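PDB 4PYR: putative branched-chain amino acid ABC transporter from Chromobacterium violaceum, which is of unconfirmed function but belongs to a family of periplasmic-binding-protein-like lipoproteins, binds glutathione and may regulate an enzyme. Local coordinates for residues Thr44-Val49 and Ser71-Leu75; Leu116-Arg122 and Val197-Gly201; Ser203-Gly208 and Arg245-Arg249. One frame throughout, in Å; residues are numbered along the deposited sequence. Where two conformers were deposited one is given.

Interaction 1: Thr44-Val49 and Ser71-Leu75; sequences TGDNVV and SIVKL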
ATOM      1  N   THR A  44     -18.940  -4.817 -10.187  1.00 32.66           N
ATOM      2  CA  THR A  44     -17.976  -3.838 -10.645  1.00 32.83           C
ATOM      3  C   THR A  44     -18.650  -3.061 -11.774  1.00 34.18           C
ATOM      4  O   THR A  44     -19.596  -3.547 -12.386  1.00 36.31           O
ATOM      5  CB  THR A  44     -16.671  -4.505 -11.143  1.00 35.42           C
ATOM      6  OG1 THR A  44     -15.670  -3.512 -11.389  1.00 45.60           O
ATOM      7  CG2 THR A  44     -16.904  -5.245 -12.380  1.00 26.45           C
ATOM      8  N   GLY A  45     -18.162  -1.842 -11.996  1.00 39.61           N
ATOM      9  CA  GLY A  45     -18.595  -0.953 -13.055  1.00 32.32           C
ATOM     10  C   GLY A  45     -20.098  -0.811 -13.228  1.00 40.19           C
ATOM     11  O   GLY A  45     -20.793  -0.299 -12.359  1.00 39.40           O
ATOM     12  N   ASP A  46     -20.580  -1.339 -14.343  1.00 41.56           N
ATOM     13  CA  ASP A  46     -21.956  -1.186 -14.801  1.00 39.68           C
ATOM     14  C   ASP A  46     -23.058  -1.611 -13.812  1.00 35.00           C
ATOM     15  O   ASP A  46     -24.205  -1.172 -13.968  1.00 36.92           O
ATOM     16  CB  ASP A  46     -22.124  -2.005 -16.108  1.00 41.77           C
ATOM     17  CG  ASP A  46     -22.822  -1.255 -17.220  1.00 44.97           C
ATOM     18  OD1 ASP A  46     -23.050  -0.020 -17.141  1.00 48.95           O
ATOM     19  OD2 ASP A  46     -23.109  -1.930 -18.217  1.00 48.80           O
ATOM     20  N   ASN A  47     -22.755  -2.506 -12.868  1.00 33.61           N
ATOM     21  CA  ASN A  47     -23.749  -2.928 -11.862  1.00 34.97           C
ATOM     22  C   ASN A  47     -23.419  -2.564 -10.414  1.00 34.50           C
ATOM     23  O   ASN A  47     -24.155  -2.950  -9.505  1.00 33.72           O
ATOM     24  CB  ASN A  47     -24.020  -4.440 -11.948  1.00 34.52           C
ATOM     25  CG  ASN A  47     -22.841  -5.286 -11.522  1.00 29.39           C
ATOM     26  OD1 ASN A  47     -21.849  -4.826 -10.927  1.00 31.57           O
ATOM     27  ND2 ASN A  47     -22.960  -6.554 -11.806  1.00 35.19           N
ATOM     28  N   VAL A  48     -22.310  -1.853 -10.206  1.00 34.85           N
ATOM     29  CA  VAL A  48     -21.804  -1.613  -8.849  1.00 30.97           C
ATOM     30  C   VAL A  48     -22.792  -0.786  -8.063  1.00 32.44           C
ATOM     31  O   VAL A  48     -23.048  -1.076  -6.905  1.00 29.75           O
ATOM     32  CB  VAL A  48     -20.406  -0.989  -8.851  1.00 30.89           C
ATOM     33  CG1 VAL A  48     -20.451   0.466  -9.281  1.00 35.29           C
ATOM     34  CG2 VAL A  48     -19.778  -1.110  -7.476  1.00 29.83           C
ATOM     35  N   VAL A  49     -23.413   0.207  -8.700  1.00 28.90           N
ATOM     36  CA  VAL A  49     -24.385   1.028  -7.979  1.00 37.29           C
ATOM     37  C   VAL A  49     -25.591   0.194  -7.589  1.00 33.12           C
ATOM     38  O   VAL A  49     -26.031   0.236  -6.466  1.00 34.22           O
ATOM     39  CB  VAL A  49     -24.874   2.243  -8.799  1.00 29.48           C
ATOM     40  CG1 VAL A  49     -26.098   2.876  -8.152  1.00 45.57           C
ATOM     41  CG2 VAL A  49     -23.764   3.268  -8.961  1.00 39.72           C
ATOM     42  N   SER A  71     -15.324   1.987 -11.139  1.00 28.77           N
ATOM     43  CA  SER A  71     -16.440   1.700 -10.227  1.00 29.92           C
ATOM     44  C   SER A  71     -16.600   2.723  -9.105  1.00 30.12           C
ATOM     45  O   SER A  71     -17.721   3.003  -8.666  1.00 31.55           O
ATOM     46  CB  SER A  71     -16.216   0.355  -9.518  1.00 27.82           C
ATOM     47  OG  SER A  71     -16.311  -0.697 -10.433  1.00 31.47           O
ATOM     48  N   ILE A  72     -15.469   3.200  -8.591  1.00 30.24           N
ATOM     49  CA  ILE A  72     -15.466   4.203  -7.539  1.00 30.04           C
ATOM     50  C   ILE A  72     -16.170   5.490  -7.987  1.00 34.33           C
ATOM     51  O   ILE A  72     -17.019   5.995  -7.259  1.00 35.76           O
ATOM     52  CB  ILE A  72     -14.041   4.453  -7.014  1.00 29.85           C
ATOM     53  CG1 ILE A  72     -13.561   3.208  -6.265  1.00 27.50           C
ATOM     54  CG2 ILE A  72     -13.992   5.693  -6.140  1.00 28.49           C
ATOM     55  CD1 ILE A  72     -12.086   3.200  -5.936  1.00 31.44           C
ATOM     56  N   VAL A  73     -15.826   5.979  -9.186  1.00 34.46           N
ATOM     57  CA  VAL A  73     -16.419   7.188  -9.767  1.00 38.82           C
ATOM     58  C   VAL A  73     -17.927   7.048  -9.972  1.00 43.08           C
ATOM     59  O   VAL A  73     -18.692   7.964  -9.660  1.00 43.62           O
ATOM     60  CB  VAL A  73     -15.765   7.537 -11.114  1.00 38.98           C
ATOM     61  CG1 VAL A  73     -16.477   8.714 -11.762  1.00 41.15           C
ATOM     62  CG2 VAL A  73     -14.287   7.870 -10.912  1.00 36.15           C
ATOM     63  N   LYS A  74     -18.345   5.909 -10.518  1.00 37.66           N
ATOM     64  CA  LYS A  74     -19.768   5.625 -10.756  1.00 33.32           C
ATOM     65  C   LYS A  74     -20.585   5.559  -9.479  1.00 31.62           C
ATOM     66  O   LYS A  74     -21.776   5.867  -9.490  1.00 35.20           O
ATOM     67  CB  LYS A  74     -19.934   4.287 -11.507  1.00 34.91           C
ATOM     68  CG  LYS A  74     -19.447   4.336 -12.945  1.00 36.23           C
ATOM     69  CD  LYS A  74     -19.659   3.006 -13.667  1.00 40.07           C
ATOM     70  CE  LYS A  74     -19.495   3.145 -15.171  1.00 38.94           C
ATOM     71  NZ  LYS A  74     -20.465   4.094 -15.750  1.00 47.18           N
ATOM     72  N   LEU A  75     -19.957   5.081  -8.416  1.00 34.49           N
ATOM     73  CA  LEU A  75     -20.623   4.808  -7.136  1.00 28.38           C
ATOM     74  C   LEU A  75     -20.734   6.027  -6.212  1.00 30.97           C
ATOM     75  O   LEU A  75     -21.719   6.160  -5.506  1.00 30.85           O
ATOM     76  CB  LEU A  75     -19.898   3.693  -6.385  1.00 30.98           C
ATOM     77  CG  LEU A  75     -20.489   3.218  -5.032  1.00 24.17           C
ATOM     78  CD1 LEU A  75     -21.921   2.739  -5.281  1.00 34.51           C
ATOM     79  CD2 LEU A  75     -19.675   2.146  -4.334  1.00 26.34           C
TER
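Residues Thr44-Val49 carry the chain from strand 36-42 into helix 48-57, and they lie against the helix that follows the next strand, 62-64. This is a strand-helix-strand-helix succession of the Rossmann-like N-terminal lobe, and the contact joins two of its adjacent connections. Thr44 begins the turn. Its backbone N donates to OD1 of Asn47 in the same turn (3.0 Å), so the asparagine amide braces the loop from within, while Thr44 OG1 lies 3.0 Å from Ser71 OG. Gly45 makes the decisive polar link: its N donates to Ser71 OG at 2.7 Å with almost linear geometry. Its positive phi with a strongly negative psi is a conformation that suits glycine, and it lets the chain turn tightly beside the helix. Gly45 O accepts from Val48 N (3.1 Å), and the aliphatic part of Lys74 covers this carbonyl, with Lys74 CD 3.7 Å from Gly45 O. Asp46, at the exposed edge, adds little. Val48 packs its short branched side chain against the helix: CG1 lies over the Ser71 carbonyl, 3.8 Å from Ser71 O, and makes an apolar contact with Leu75 CB at 4.4 Å. Val49 does likewise, its CG2 packing closely on the Lys74 carbonyl (3.3 Å from Lys74 O) and meeting Leu75 CD1 in apolar contact at 4.1 Å. Ser71 OG is also hydrogen-bonded to Ser68 OG, just before helix 69-75. A small hydroxyl thus serves two partners in a buried place, and the chemistry implies a junction fixed by one short polar bond and flanked by the aliphatic packing of Val48, Val49 and Leu75.

Interaction 2: Leu116-Arg122 and Val197-Gly201; sequences LMRDDSR and VPVYG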
ATOM      1  N   LEU A 116      12.301   8.433   6.522  1.00 21.06           N
ATOM      2  CA  LEU A 116      13.166   7.457   7.219  1.00 23.07           C
ATOM      3  C   LEU A 116      14.621   7.848   7.078  1.00 21.94           C
ATOM      4  O   LEU A 116      15.418   7.812   8.036  1.00 21.09           O
ATOM      5  CB  LEU A 116      12.994   6.013   6.691  1.00 23.00           C
ATOM      6  CG  LEU A 116      13.990   4.940   7.198  1.00 23.14           C
ATOM      7  CD1 LEU A 116      13.895   4.731   8.697  1.00 32.37           C
ATOM      8  CD2 LEU A 116      13.751   3.633   6.464  1.00 23.11           C
HETATM    9  N   MSE A 117      14.981   8.213   5.853  1.00 19.74           N
HETATM   10  CA  MSE A 117      16.353   8.556   5.627  1.00 20.40           C
HETATM   11  C   MSE A 117      16.783   9.809   6.306  1.00 21.19           C
HETATM   12  O   MSE A 117      17.928   9.919   6.769  1.00 21.39           O
HETATM   13  CB  MSE A 117      16.547   8.573   4.140  1.00 17.57           C
HETATM   14  CG  MSE A 117      16.661   7.157   3.556  1.00 18.57           C
HETATM   15 SE   MSE A 117      16.722   7.105   1.607  1.00 21.68          SE
HETATM   16  CE  MSE A 117      18.677   7.339   1.486  1.00 21.45           C
ATOM     17  N   ARG A 118      15.887  10.793   6.394  0.50 20.73           N
ATOM     18  CA  ARG A 118      16.145  11.957   7.214  0.50 23.78           C
ATOM     19  C   ARG A 118      16.348  11.604   8.678  0.50 23.70           C
ATOM     20  O   ARG A 118      17.297  12.050   9.315  0.50 23.60           O
ATOM     21  CB  ARG A 118      14.983  12.931   7.072  0.50 25.29           C
ATOM     22  CG  ARG A 118      15.018  13.669   5.767  0.50 24.97           C
ATOM     23  CD  ARG A 118      16.229  14.572   5.742  0.50 28.90           C
ATOM     24  NE  ARG A 118      16.000  15.852   6.410  0.50 26.04           N
ATOM     25  CZ  ARG A 118      16.814  16.892   6.268  0.50 32.15           C
ATOM     26  NH1 ARG A 118      17.870  16.764   5.469  0.50 30.31           N
ATOM     27  NH2 ARG A 118      16.569  18.032   6.880  0.50 32.47           N
ATOM     28  N   ASP A 119      15.464  10.774   9.208  1.00 24.06           N
ATOM     29  CA  ASP A 119      15.626  10.312  10.576  1.00 25.46           C
ATOM     30  C   ASP A 119      16.980   9.661  10.833  1.00 25.32           C
ATOM     31  O   ASP A 119      17.590   9.859  11.891  1.00 27.29           O
ATOM     32  CB  ASP A 119      14.565   9.311  10.959  1.00 26.51           C
ATOM     33  CG  ASP A 119      14.458   9.197  12.452  1.00 27.80           C
ATOM     34  OD1 ASP A 119      14.375  10.265  13.123  1.00 30.22           O
ATOM     35  OD2 ASP A 119      14.523   8.058  12.946  1.00 30.68           O
ATOM     36  N   ASP A 120      17.434   8.896   9.837  1.00 24.42           N
ATOM     37  CA  ASP A 120      18.735   8.207   9.884  1.00 25.02           C
ATOM     38  C   ASP A 120      19.938   9.133   9.559  1.00 26.75           C
ATOM     39  O   ASP A 120      21.036   8.641   9.314  1.00 28.31           O
ATOM     40  CB  ASP A 120      18.770   7.031   8.879  1.00 23.89           C
ATOM     41  CG  ASP A 120      17.960   5.804   9.300  1.00 24.33           C
ATOM     42  OD1 ASP A 120      17.465   5.772  10.441  1.00 25.87           O
ATOM     43  OD2 ASP A 120      17.866   4.824   8.464  1.00 24.17           O
ATOM     44  N   SER A 121      19.725  10.453   9.518  1.00 25.30           N
ATOM     45  CA  SER A 121      20.784  11.452   9.315  1.00 29.70           C
ATOM     46  C   SER A 121      21.576  11.293   8.033  1.00 27.81           C
ATOM     47  O   SER A 121      22.787  11.562   8.002  1.00 31.75           O
ATOM     48  CB  SER A 121      21.768  11.511  10.503  1.00 27.91           C
ATOM     49  OG  SER A 121      21.119  11.877  11.694  1.00 34.77           O
ATOM     50  N   ARG A 122      20.899  10.862   6.976  1.00 25.03           N
ATOM     51  CA  ARG A 122      21.527  10.816   5.661  1.00 25.31           C
ATOM     52  C   ARG A 122      21.477  12.231   5.138  1.00 25.76           C
ATOM     53  O   ARG A 122      20.417  12.735   4.870  1.00 30.31           O
ATOM     54  CB  ARG A 122      20.789   9.875   4.721  1.00 21.66           C
ATOM     55  CG  ARG A 122      20.643   8.460   5.267  1.00 22.78           C
ATOM     56  CD  ARG A 122      21.895   8.001   5.993  1.00 22.60           C
ATOM     57  NE  ARG A 122      21.749   6.605   6.395  1.00 22.48           N
ATOM     58  CZ  ARG A 122      22.638   5.944   7.112  1.00 24.28           C
ATOM     59  NH1 ARG A 122      23.748   6.533   7.507  1.00 26.90           N
ATOM     60  NH2 ARG A 122      22.402   4.682   7.439  1.00 26.23           N
ATOM     61  N   VAL A 197      28.129   1.215   1.714  1.00 29.36           N
ATOM     62  CA  VAL A 197      27.251   2.365   1.624  1.00 25.06           C
ATOM     63  C   VAL A 197      25.834   1.932   1.975  1.00 25.01           C
ATOM     64  O   VAL A 197      25.348   0.923   1.498  1.00 22.63           O
ATOM     65  CB  VAL A 197      27.281   3.114   0.264  1.00 27.45           C
ATOM     66  CG1 VAL A 197      26.793   2.229  -0.857  1.00 25.49           C
ATOM     67  CG2 VAL A 197      26.452   4.396   0.335  1.00 26.26           C
ATOM     68  N   PRO A 198      25.153   2.707   2.852  1.00 22.75           N
ATOM     69  CA  PRO A 198      23.763   2.377   3.149  1.00 21.31           C
ATOM     70  C   PRO A 198      22.862   2.503   1.925  1.00 18.02           C
ATOM     71  O   PRO A 198      22.917   3.520   1.220  1.00 19.16           O
ATOM     72  CB  PRO A 198      23.385   3.426   4.184  1.00 22.75           C
ATOM     73  CG  PRO A 198      24.647   3.875   4.799  1.00 25.25           C
ATOM     74  CD  PRO A 198      25.687   3.754   3.737  1.00 25.82           C
ATOM     75  N   VAL A 199      22.043   1.487   1.673  1.00 18.07           N
ATOM     76  CA  VAL A 199      21.157   1.438   0.537  1.00 16.85           C
ATOM     77  C   VAL A 199      19.744   1.188   1.076  1.00 16.63           C
ATOM     78  O   VAL A 199      19.539   0.339   1.940  1.00 16.78           O
ATOM     79  CB  VAL A 199      21.565   0.343  -0.476  1.00 17.27           C
ATOM     80  CG1 VAL A 199      20.576   0.279  -1.636  1.00 18.34           C
ATOM     81  CG2 VAL A 199      22.991   0.616  -0.967  1.00 19.30           C
ATOM     82  N   TYR A 200      18.794   1.974   0.574  1.00 15.91           N
ATOM     83  CA  TYR A 200      17.419   1.933   0.986  1.00 14.99           C
ATOM     84  C   TYR A 200      16.481   1.745  -0.182  1.00 14.80           C
ATOM     85  O   TYR A 200      16.754   2.209  -1.295  1.00 16.39           O
ATOM     86  CB  TYR A 200      17.065   3.291   1.582  1.00 15.63           C
ATOM     87  CG  TYR A 200      17.742   3.636   2.869  1.00 16.18           C
ATOM     88  CD1 TYR A 200      19.065   4.095   2.903  1.00 16.89           C
ATOM     89  CD2 TYR A 200      17.053   3.531   4.076  1.00 18.04           C
ATOM     90  CE1 TYR A 200      19.675   4.431   4.085  1.00 19.20           C
ATOM     91  CE2 TYR A 200      17.626   3.909   5.272  1.00 17.91           C
ATOM     92  CZ  TYR A 200      18.934   4.344   5.308  1.00 18.40           C
ATOM     93  OH  TYR A 200      19.532   4.724   6.514  1.00 20.91           O
ATOM     94  N   GLY A 201      15.364   1.096   0.050  1.00 13.83           N
ATOM     95  CA  GLY A 201      14.302   0.988  -0.940  1.00 14.76           C
ATOM     96  C   GLY A 201      12.926   0.919  -0.259  1.00 15.51           C
ATOM     97  O   GLY A 201      12.811   0.855   0.956  1.00 16.70           O
TER
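A single tyrosine hydroxyl organises the meeting of the C-terminal end of helix 106-119 with strand 199-201 in the second lobe. Tyr200 OH donates to Asp120 OD2 at 2.6 Å and accepts from Arg122 NE at 2.9 Å and from Arg122 NH2 at 3.0 Å. The hydroxyl is therefore used both as donor and as acceptor, with the acid supplying the lone pair and the guanidinium the protons. A phenol suits the place because its rigid ring carries this group from the strand to the end of the helix. The backbone there is satisfied as well: Arg122 N donates to Met117 O (3.1 Å) and Ser121 N to Arg118 O (2.9 Å), a Schellman motif in which Ser121, with positive phi, is the C-prime residue. By ending the helix in this way, the motif sets Asp120 and Arg122 so that both face Tyr200. On the other segment, Tyr200 is paired through its backbone with Val177 and Leu179 of strand 176-180, so the ring projects from a firmly held strand.

Apolar side chains cover one face and part of the edge of the ring. Met117, present as selenomethionine, lays CG over one face, 3.6 Å from the centroid, a CH-pi contact; its SE, 4.3 Å from the centroid, approaches obliquely in a Met-aromatic contact. Leu116 CD2 meets the edge at Tyr200 CE2 (4.1 Å). Separately, Pro198 CG packs on one face of the Arg122 guanidinium, 3.6 Å from NH2. The hydroxyl is thus held between opposite charges, neither of which has to meet the other directly.

Interaction 3: Ser203-Gly208 and Arg245-Arg249; sequences SQLNVG and RQTER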
ATOM      1  N   SER A 203       8.968  -1.225  -0.641  1.00 18.77           N
ATOM      2  CA  SER A 203       8.566  -2.605  -0.712  1.00 20.95           C
ATOM      3  C   SER A 203       8.692  -3.141  -2.136  1.00 21.32           C
ATOM      4  O   SER A 203       8.525  -4.309  -2.321  1.00 21.49           O
ATOM      5  CB  SER A 203       7.127  -2.785  -0.202  1.00 19.75           C
ATOM      6  OG  SER A 203       6.163  -2.220  -1.068  1.00 19.79           O
ATOM      7  N   GLN A 204       8.904  -2.244  -3.112  1.00 20.94           N
ATOM      8  CA  GLN A 204       9.274  -2.601  -4.480  1.00 21.53           C
ATOM      9  C   GLN A 204      10.360  -3.688  -4.484  1.00 20.22           C
ATOM     10  O   GLN A 204      10.329  -4.594  -5.330  1.00 22.44           O
ATOM     11  CB  GLN A 204       9.746  -1.329  -5.232  1.00 20.69           C
ATOM     12  CG  GLN A 204      10.206  -1.524  -6.677  1.00 22.34           C
ATOM     13  CD  GLN A 204      10.803  -0.248  -7.233  1.00 19.42           C
ATOM     14  OE1 GLN A 204      11.531   0.484  -6.528  1.00 19.79           O
ATOM     15  NE2 GLN A 204      10.520   0.026  -8.502  1.00 20.53           N
ATOM     16  N   LEU A 205      11.293  -3.609  -3.536  1.00 19.61           N
ATOM     17  CA  LEU A 205      12.435  -4.561  -3.499  1.00 20.23           C
ATOM     18  C   LEU A 205      12.173  -5.876  -2.834  1.00 22.35           C
ATOM     19  O   LEU A 205      12.958  -6.823  -2.993  1.00 23.96           O
ATOM     20  CB  LEU A 205      13.628  -3.893  -2.823  1.00 19.38           C
ATOM     21  CG  LEU A 205      14.039  -2.590  -3.501  1.00 20.15           C
ATOM     22  CD1 LEU A 205      15.248  -2.052  -2.792  1.00 20.47           C
ATOM     23  CD2 LEU A 205      14.317  -2.773  -4.987  1.00 25.27           C
ATOM     24  N   ASN A 206      11.084  -5.957  -2.070  1.00 22.00           N
ATOM     25  CA  ASN A 206      10.752  -7.153  -1.322  1.00 25.56           C
ATOM     26  C   ASN A 206       9.737  -7.954  -2.115  1.00 27.41           C
ATOM     27  O   ASN A 206       8.521  -7.791  -2.037  1.00 29.26           O
ATOM     28  CB  ASN A 206      10.235  -6.767   0.085  1.00 23.32           C
ATOM     29  CG  ASN A 206      10.018  -7.975   0.981  1.00 29.10           C
ATOM     30  OD1 ASN A 206      10.560  -9.062   0.723  1.00 30.38           O
ATOM     31  ND2 ASN A 206       9.239  -7.802   2.062  1.00 27.42           N
ATOM     32  N   VAL A 207      10.266  -8.831  -2.946  1.00 29.15           N
ATOM     33  CA  VAL A 207       9.440  -9.557  -3.878  1.00 31.48           C
ATOM     34  C   VAL A 207       9.169 -10.975  -3.420  1.00 32.45           C
ATOM     35  O   VAL A 207       8.176 -11.591  -3.858  1.00 39.62           O
ATOM     36  CB  VAL A 207      10.062  -9.543  -5.296  1.00 31.60           C
ATOM     37  CG1 VAL A 207      11.310 -10.409  -5.352  1.00 41.77           C
ATOM     38  CG2 VAL A 207       9.029 -10.031  -6.306  1.00 41.52           C
ATOM     39  N   GLY A 208      10.017 -11.476  -2.521  1.00 33.88           N
ATOM     40  CA  GLY A 208       9.922 -12.809  -2.012  1.00 38.09           C
ATOM     41  C   GLY A 208      11.017 -13.688  -2.563  1.00 39.72           C
ATOM     42  O   GLY A 208      11.774 -13.258  -3.420  1.00 39.34           O
ATOM     43  N   ARG A 245       4.868 -11.844  -2.548  1.00 27.86           N
ATOM     44  CA  ARG A 245       4.726 -10.705  -1.666  1.00 28.86           C
ATOM     45  C   ARG A 245       3.614  -9.784  -2.169  1.00 26.93           C
ATOM     46  O   ARG A 245       2.819  -9.286  -1.362  1.00 27.50           O
ATOM     47  CB  ARG A 245       6.064  -9.973  -1.528  1.00 32.71           C
ATOM     48  CG  ARG A 245       7.067 -10.738  -0.715  1.00 29.60           C
ATOM     49  CD  ARG A 245       6.844 -10.696   0.771  1.00 32.62           C
ATOM     50  NE  ARG A 245       7.988 -11.302   1.444  1.00 32.65           N
ATOM     51  CZ  ARG A 245       8.116 -12.596   1.721  1.00 34.02           C
ATOM     52  NH1 ARG A 245       7.167 -13.465   1.395  1.00 38.62           N
ATOM     53  NH2 ARG A 245       9.230 -13.034   2.309  1.00 38.75           N
ATOM     54  N   GLN A 246       3.565  -9.584  -3.490  0.50 30.31           N
ATOM     55  CA  GLN A 246       2.566  -8.714  -4.141  0.50 25.49           C
ATOM     56  C   GLN A 246       1.163  -9.125  -3.734  0.50 26.87           C
ATOM     57  O   GLN A 246       0.364  -8.332  -3.211  0.50 27.74           O
ATOM     58  CB  GLN A 246       2.727  -8.820  -5.664  0.50 25.71           C
ATOM     59  CG  GLN A 246       2.072  -7.744  -6.523  0.50 29.61           C
ATOM     60  CD  GLN A 246       2.517  -7.831  -7.973  0.50 30.54           C
ATOM     61  OE1 GLN A 246       2.226  -8.811  -8.664  0.50 33.88           O
ATOM     62  NE2 GLN A 246       3.228  -6.811  -8.443  0.50 32.22           N
ATOM     63  N   THR A 247       0.871 -10.395  -3.947  1.00 27.00           N
ATOM     64  CA  THR A 247      -0.424 -10.980  -3.636  1.00 22.82           C
ATOM     65  C   THR A 247      -0.773 -11.055  -2.130  1.00 21.88           C
ATOM     66  O   THR A 247      -1.887 -10.739  -1.712  1.00 27.79           O
ATOM     67  CB  THR A 247      -0.527 -12.377  -4.231  1.00 26.02           C
ATOM     68  OG1 THR A 247      -0.202 -12.313  -5.623  1.00 32.30           O
ATOM     69  CG2 THR A 247      -1.881 -12.935  -4.069  1.00 25.78           C
ATOM     70  N   GLU A 248       0.172 -11.527  -1.321  1.00 25.41           N
ATOM     71  CA  GLU A 248       0.005 -11.555   0.118  1.00 24.09           C
ATOM     72  C   GLU A 248      -0.257 -10.149   0.667  1.00 23.27           C
ATOM     73  O   GLU A 248      -0.970 -10.020   1.655  1.00 20.87           O
ATOM     74  CB  GLU A 248       1.219 -12.168   0.783  1.00 21.09           C
ATOM     75  CG  GLU A 248       0.999 -12.334   2.264  1.00 22.27           C
ATOM     76  CD  GLU A 248       1.837 -13.415   2.911  1.00 23.62           C
ATOM     77  OE1 GLU A 248       2.755 -13.950   2.262  1.00 25.59           O
ATOM     78  OE2 GLU A 248       1.547 -13.732   4.087  1.00 27.54           O
ATOM     79  N   ARG A 249       0.282  -9.103   0.026  1.00 22.66           N
ATOM     80  CA  ARG A 249      -0.067  -7.743   0.435  1.00 20.54           C
ATOM     81  C   ARG A 249      -1.573  -7.553   0.296  1.00 20.64           C
ATOM     82  O   ARG A 249      -2.137  -6.817   1.092  1.00 19.23           O
ATOM     83  CB  ARG A 249       0.714  -6.631  -0.306  1.00 22.88           C
ATOM     84  CG  ARG A 249       2.173  -6.501   0.163  1.00 22.65           C
ATOM     85  CD  ARG A 249       2.963  -5.339  -0.438  1.00 23.87           C
ATOM     86  NE  ARG A 249       4.345  -5.607  -0.123  1.00 26.35           N
ATOM     87  CZ  ARG A 249       5.181  -6.233  -0.951  1.00 24.80           C
ATOM     88  NH1 ARG A 249       4.802  -6.543  -2.192  1.00 30.50           N
ATOM     89  NH2 ARG A 249       6.411  -6.502  -0.552  1.00 26.00           N
TER
HETATM   90  O   HOH W   1       9.512 -10.072   3.936  1.00 28.64           O
HETATM   91  O   HOH W   2       6.565  -7.748  -4.127  1.00 40.25           O
HETATM   92  O   HOH W   3       5.836 -10.203  -5.346  1.00 31.23           O
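In the two-lobed type I periplasmic-binding-protein fold, the chain leaves each parallel strand of a lobe at the side facing the cleft; here the loop Ser203-Gly208, which follows second-lobe strand 199-201, meets the first turn of helix 245-265 on the N-terminal-lobe side, so the contact spans both lobes. Two arginines of that turn, four residues apart and so on the same side of the helix, grip the loop with different side-chain shapes. Arg249 is extended (chi1 m, chi2 and chi3 t), which suits a long reach: its NH2 donates to Asn206 O at 2.9 Å, and one guanidinium face rests on Ser203 CB, 3.8 Å from NH2. The same NH2 forms a salt bridge with Asp221, so the charge is balanced nearby. Arg245 shares chi1 m but bends at chi2 (m, not t), laying its CG along the peptide between Val207 and Gly208, 3.4 Å from Val207 C and 3.5 Å from Gly208 N, with a guanidinium face over Gly208 CA. Glycine fits there: at its positive phi, a CB would crowd the preceding carbonyl and also Arg245 CG. Asn206, chi1 t, offers OD1 to Arg245 NE in a weak bond of 3.5 Å, while its ND2 is held by Asp221. Ser203, chi1 p, turns its hydroxyl to Glu109. The Arg249 side chain lies about 4 Å from that of Leu104, which binds glutathione, and about 8 Å from the ligand, placing this grip beside the pocket. Water completes the seam: one molecule accepts from Gln246 N at 3.0 Å and donates to Val207 O at 3.1 Å.

How the interactions relate
From the N terminus the three contacts close in series, neither nesting nor crossing. Interaction 1 closes a loop of 21 residues, containing most of helix 48-57 and strand 62-64, within the N-terminal lobe. Interaction 2 closes a longer one of 74 residues and fastens the end of helix 106-119 to the mixed sheet of the second lobe. Only Thr202 separates its second segment from interaction 3, whose 36-residue loop includes strand 218-220 and which ties the second-lobe loop after strand 199-201 to the start of helix 245-265, on the N-terminal-lobe side. Interactions 1 and 2 lie on opposite sides of the chain's centre, their centres about 42 Å apart; interaction 3 is nearer the middle, by the glutathione pocket.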